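Long-range contacts in dehydroquinate synthase (Thermus thermophilus, PDB 1UJN), which probably catalyses the conversion of 3-deoxy-D-arabino-heptulosonate 7-phosphate to 3-dehydroquinate in chorismate biosynthesis, using NAD(+) and a divalent metal ion: residues 14-20 / 152-156; 178-182 / 316-320. All blocks are in the same frame, centred on the assembly; numbering follows the deposited sequence.

Interaction 1. Residues 14-20 / 152-156; sequences ILVGEGV and VYAEL
In the Rossmann-like, nucleotide-binding N-terminal domain, parallel strands 14-17 and 152-155 (axes 4.7 Å and 6° apart) pair in order, from Ile14 with Val152 to Gly17 with Glu155. Hydrogen bonds run from Leu15 N to Val152 O and Ala154 N to Leu15 O (both 2.8 Å), Gly17 N to Ala154 O (3.2 Å) and Leu156 N to Gly17 O (3.1 Å). On one face, beta-branched Ile14, Val16 and Val152 accompany Ala154, whose methyl is a shallow spot flanked by Val16 (CG2 to CB 4.2 Å); Val16 CG1 meets Leu156 CD2 at 3.9 Å. On the other, Leu15 (m, m) lays CD2 3.6 Å from Tyr153 CE1. A CB on Gly17 or Gly19 would jam against the preceding carbonyl; past Gly17 the chain curls back at Gly19 (phi 98°), packing Val20 CG2 3.9 Å from Tyr153 CB. Glu155 (chi1 t, chi2 p), side chain about 7 Å from that of probable NAD(+) ligand Thr118, reaches into the bend, OE1 hydrogen-bonding Gly19 N (2.7 Å) and Val20 N (3.1 Å).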
loop_
_atom_site.group_PDB
_atom_site.type_symbol
_atom_site.label_atom_id
_atom_site.label_comp_id
_atom_site.label_asym_id
_atom_site.label_seq_id
_atom_site.Cartn_x
_atom_site.Cartn_y
_atom_site.Cartn_z
ATOM N N ILE A 14 -18.872 2.907 12.858
ATOM C CA ILE A 14 -19.688 2.738 11.662
ATOM C C ILE A 14 -21.065 3.239 12.080
ATOM O O ILE A 14 -21.692 2.668 12.976
ATOM C CB ILE A 14 -19.816 1.256 11.232
ATOM C CG1 ILE A 14 -18.462 0.716 10.764
ATOM C CG2 ILE A 14 -20.859 1.135 10.122
ATOM C CD1 ILE A 14 -18.456 -0.787 10.502
ATOM N N LEU A 15 -21.520 4.317 11.451
ATOM C CA LEU A 15 -22.828 4.890 11.768
ATOM C C LEU A 15 -23.806 4.563 10.656
ATOM O O LEU A 15 -23.477 4.687 9.480
ATOM C CB LEU A 15 -22.736 6.415 11.902
ATOM C CG LEU A 15 -22.112 7.020 13.163
ATOM C CD1 LEU A 15 -23.026 6.773 14.361
ATOM C CD2 LEU A 15 -20.736 6.412 13.391
ATOM N N VAL A 16 -25.016 4.155 11.032
ATOM C CA VAL A 16 -26.045 3.836 10.049
ATOM C C VAL A 16 -27.351 4.480 10.514
ATOM O O VAL A 16 -27.845 4.168 11.592
ATOM C CB VAL A 16 -26.256 2.309 9.929
ATOM C CG1 VAL A 16 -27.268 2.011 8.826
ATOM C CG2 VAL A 16 -24.925 1.617 9.637
ATOM N N GLY A 17 -27.891 5.389 9.710
ATOM C CA GLY A 17 -29.133 6.044 10.085
ATOM C C GLY A 17 -29.376 7.312 9.296
ATOM O O GLY A 17 -28.749 7.537 8.262
ATOM N N GLU A 18 -30.299 8.143 9.769
ATOM C CA GLU A 18 -30.597 9.395 9.087
ATOM C C GLU A 18 -29.986 10.543 9.870
ATOM O O GLU A 18 -30.301 10.750 11.041
ATOM C CB GLU A 18 -32.109 9.582 8.947
ATOM C CG GLU A 18 -32.745 8.588 7.984
ATOM C CD GLU A 18 -34.239 8.796 7.817
ATOM O OE1 GLU A 18 -34.661 9.952 7.597
ATOM O OE2 GLU A 18 -34.986 7.797 7.896
ATOM N N GLY A 19 -29.099 11.279 9.212
ATOM C CA GLY A 19 -28.433 12.394 9.852
ATOM C C GLY A 19 -27.062 11.981 10.346
ATOM O O GLY A 19 -26.600 12.459 11.378
ATOM N N VAL A 20 -26.404 11.086 9.619
ATOM C CA VAL A 20 -25.074 10.633 10.023
ATOM C C VAL A 20 -24.002 11.731 9.973
ATOM O O VAL A 20 -23.021 11.672 10.712
ATOM C CB VAL A 20 -24.602 9.427 9.170
ATOM C CG1 VAL A 20 -25.571 8.265 9.348
ATOM C CG2 VAL A 20 -24.494 9.820 7.699
ATOM N N VAL A 152 -17.004 5.247 9.113
ATOM C CA VAL A 152 -17.938 4.919 8.028
ATOM C C VAL A 152 -19.276 5.538 8.414
ATOM O O VAL A 152 -19.771 5.306 9.514
ATOM C CB VAL A 152 -18.130 3.401 7.861
ATOM C CG1 VAL A 152 -19.156 3.118 6.759
ATOM C CG2 VAL A 152 -16.800 2.746 7.500
ATOM N N TYR A 153 -19.847 6.322 7.509
ATOM C CA TYR A 153 -21.106 7.011 7.772
ATOM C C TYR A 153 -22.098 6.728 6.660
ATOM O O TYR A 153 -21.982 7.274 5.562
ATOM C CB TYR A 153 -20.821 8.510 7.899
ATOM C CG TYR A 153 -19.854 8.798 9.030
ATOM C CD1 TYR A 153 -20.317 9.001 10.329
ATOM C CD2 TYR A 153 -18.470 8.748 8.825
ATOM C CE1 TYR A 153 -19.428 9.141 11.399
ATOM C CE2 TYR A 153 -17.576 8.879 9.890
ATOM C CZ TYR A 153 -18.065 9.073 11.170
ATOM O OH TYR A 153 -17.202 9.158 12.242
ATOM N N ALA A 154 -23.065 5.862 6.965
ATOM C CA ALA A 154 -24.095 5.435 6.020
ATOM C C ALA A 154 -25.393 6.202 6.204
ATOM O O ALA A 154 -26.181 5.909 7.108
ATOM C CB ALA A 154 -24.355 3.935 6.176
ATOM N N GLU A 155 -25.597 7.186 5.338
ATOM C CA GLU A 155 -26.785 8.026 5.359
ATOM C C GLU A 155 -27.873 7.299 4.588
ATOM O O GLU A 155 -27.823 7.224 3.365
ATOM C CB GLU A 155 -26.479 9.365 4.690
ATOM C CG GLU A 155 -27.680 10.282 4.554
ATOM C CD GLU A 155 -28.404 10.471 5.865
ATOM O OE1 GLU A 155 -27.775 10.954 6.834
ATOM O OE2 GLU A 155 -29.604 10.130 5.927
ATOM N N LEU A 156 -28.855 6.768 5.305
ATOM C CA LEU A 156 -29.933 6.026 4.666
ATOM C C LEU A 156 -30.741 6.861 3.669
ATOM O O LEU A 156 -31.289 6.324 2.713
ATOM C CB LEU A 156 -30.844 5.416 5.740
ATOM C CG LEU A 156 -30.092 4.477 6.694
ATOM C CD1 LEU A 156 -31.042 3.910 7.738
ATOM C CD2 LEU A 156 -29.442 3.350 5.899
#

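Interaction 2. Residues 178-182 / 316-320; sequences GLIAG and APGRL
Gly178 opens the last turn of a helix, its O accepting a hydrogen bond from Gly182 N (2.7 Å). Leu179, whose CA-to-CB bond points sideways, offers its carbonyl: Leu179 O takes a hydrogen bond from Gly318 N (2.8 Å) and lies 3.4 Å from CD1 of Leu320 (m, p). Ile180 points its CB away, yet its O receives a CA-H...O contact from Gly318 CA (3.4 Å), and its CG1 is 4.4 Å from Leu320 CD2; its side chain is about 7 Å from that of His231, a probable Zn(2+) ligand. The opposing type II beta turn, Ala316 to Arg319, closes a beta hairpin of the C-terminal domain through a hydrogen bond from Arg319 N to Ala316 O (2.7 Å). Pro317 suits its second position (phi -54°), Gly318 its third (phi 86°). Ala181 sets its methyl against helix 199-216. Gly182 leaves the helix with phi 88°, its CA 3.7 Å from Gly318 CA; a CB on Gly182 would be crowded by Pro317 O, one on Gly318 by Ala181 O, and either by its preceding carbonyl.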
loop_
_atom_site.group_PDB
_atom_site.type_symbol
_atom_site.label_atom_id
_atom_site.label_comp_id
_atom_site.label_asym_id
_atom_site.label_seq_id
_atom_site.Cartn_x
_atom_site.Cartn_y
_atom_site.Cartn_z
ATOM N N GLY A 178 -26.525 -13.905 7.597
ATOM C CA GLY A 178 -27.528 -14.586 8.398
ATOM C C GLY A 178 -27.240 -16.073 8.470
ATOM O O GLY A 178 -27.306 -16.682 9.544
ATOM N N LEU A 179 -26.911 -16.661 7.324
ATOM C CA LEU A 179 -26.600 -18.082 7.264
ATOM C C LEU A 179 -25.301 -18.383 8.012
ATOM O O LEU A 179 -25.178 -19.415 8.674
ATOM C CB LEU A 179 -26.469 -18.531 5.807
ATOM C CG LEU A 179 -27.739 -18.477 4.955
ATOM C CD1 LEU A 179 -27.405 -18.861 3.523
ATOM C CD2 LEU A 179 -28.787 -19.420 5.533
ATOM N N ILE A 180 -24.335 -17.476 7.908
ATOM C CA ILE A 180 -23.046 -17.650 8.565
ATOM C C ILE A 180 -23.145 -17.563 10.091
ATOM O O ILE A 180 -22.594 -18.402 10.806
ATOM C CB ILE A 180 -22.028 -16.599 8.075
ATOM C CG1 ILE A 180 -21.726 -16.820 6.589
ATOM C CG2 ILE A 180 -20.743 -16.698 8.883
ATOM C CD1 ILE A 180 -20.812 -15.774 5.985
ATOM N N ALA A 181 -23.856 -16.555 10.586
ATOM C CA ALA A 181 -24.000 -16.360 12.027
ATOM C C ALA A 181 -25.125 -17.177 12.660
ATOM O O ALA A 181 -25.096 -17.455 13.862
ATOM C CB ALA A 181 -24.214 -14.878 12.324
ATOM N N GLY A 182 -26.109 -17.565 11.855
ATOM C CA GLY A 182 -27.234 -18.314 12.383
ATOM C C GLY A 182 -28.280 -17.324 12.868
ATOM O O GLY A 182 -29.100 -17.632 13.733
ATOM N N ALA A 316 -26.257 -25.993 8.607
ATOM C CA ALA A 316 -27.356 -25.422 9.375
ATOM C C ALA A 316 -26.982 -23.971 9.627
ATOM O O ALA A 316 -25.801 -23.628 9.634
ATOM C CB ALA A 316 -27.519 -26.160 10.701
ATOM N N PRO A 317 -27.978 -23.094 9.816
ATOM C CA PRO A 317 -27.639 -21.689 10.064
ATOM C C PRO A 317 -26.668 -21.596 11.240
ATOM O O PRO A 317 -26.946 -22.113 12.321
ATOM C CB PRO A 317 -28.995 -21.060 10.375
ATOM C CG PRO A 317 -29.940 -21.883 9.545
ATOM C CD PRO A 317 -29.438 -23.289 9.788
ATOM N N GLY A 318 -25.522 -20.956 11.021
ATOM C CA GLY A 318 -24.539 -20.825 12.080
ATOM C C GLY A 318 -23.610 -22.023 12.179
ATOM O O GLY A 318 -22.603 -21.984 12.889
ATOM N N ARG A 319 -23.946 -23.098 11.474
ATOM C CA ARG A 319 -23.116 -24.297 11.498
ATOM C C ARG A 319 -22.655 -24.650 10.089
ATOM O O ARG A 319 -23.361 -25.328 9.337
ATOM C CB ARG A 319 -23.892 -25.467 12.109
ATOM C CG ARG A 319 -23.029 -26.685 12.411
ATOM C CD ARG A 319 -23.746 -27.647 13.349
ATOM N NE ARG A 319 -24.910 -28.275 12.731
ATOM C CZ ARG A 319 -24.845 -29.179 11.761
ATOM N NH1 ARG A 319 -23.666 -29.567 11.291
ATOM N NH2 ARG A 319 -25.957 -29.705 11.267
ATOM N N LEU A 320 -21.463 -24.181 9.737
ATOM C CA LEU A 320 -20.902 -24.431 8.420
ATOM C C LEU A 320 -19.534 -25.099 8.482
ATOM O O LEU A 320 -18.846 -25.057 9.506
ATOM C CB LEU A 320 -20.776 -23.117 7.642
ATOM C CG LEU A 320 -22.049 -22.347 7.285
ATOM C CD1 LEU A 320 -22.680 -21.754 8.532
ATOM C CD2 LEU A 320 -21.693 -21.249 6.298
#

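From the N terminus, the chain passes through strand 12-17 and then travels through most of the mixed sheet before strand 151-155 returns beside it, so interaction 1 closes a loop of 131 residues. Helix 164-181 is the next regular element and carries the chain into the helical C-terminal domain. Its end opens interaction 2, which closes a second, largely helical loop of 133 residues when the hairpin of strands 311-314 and 319-323 arrives. The two loops are in series, neither nested nor crossing, and the contacts stay about 15 Å apart at their nearest atoms. Helix 199-216, within the second loop, touches both: Leu156 packs on Leu203 and Ala181 on Val209.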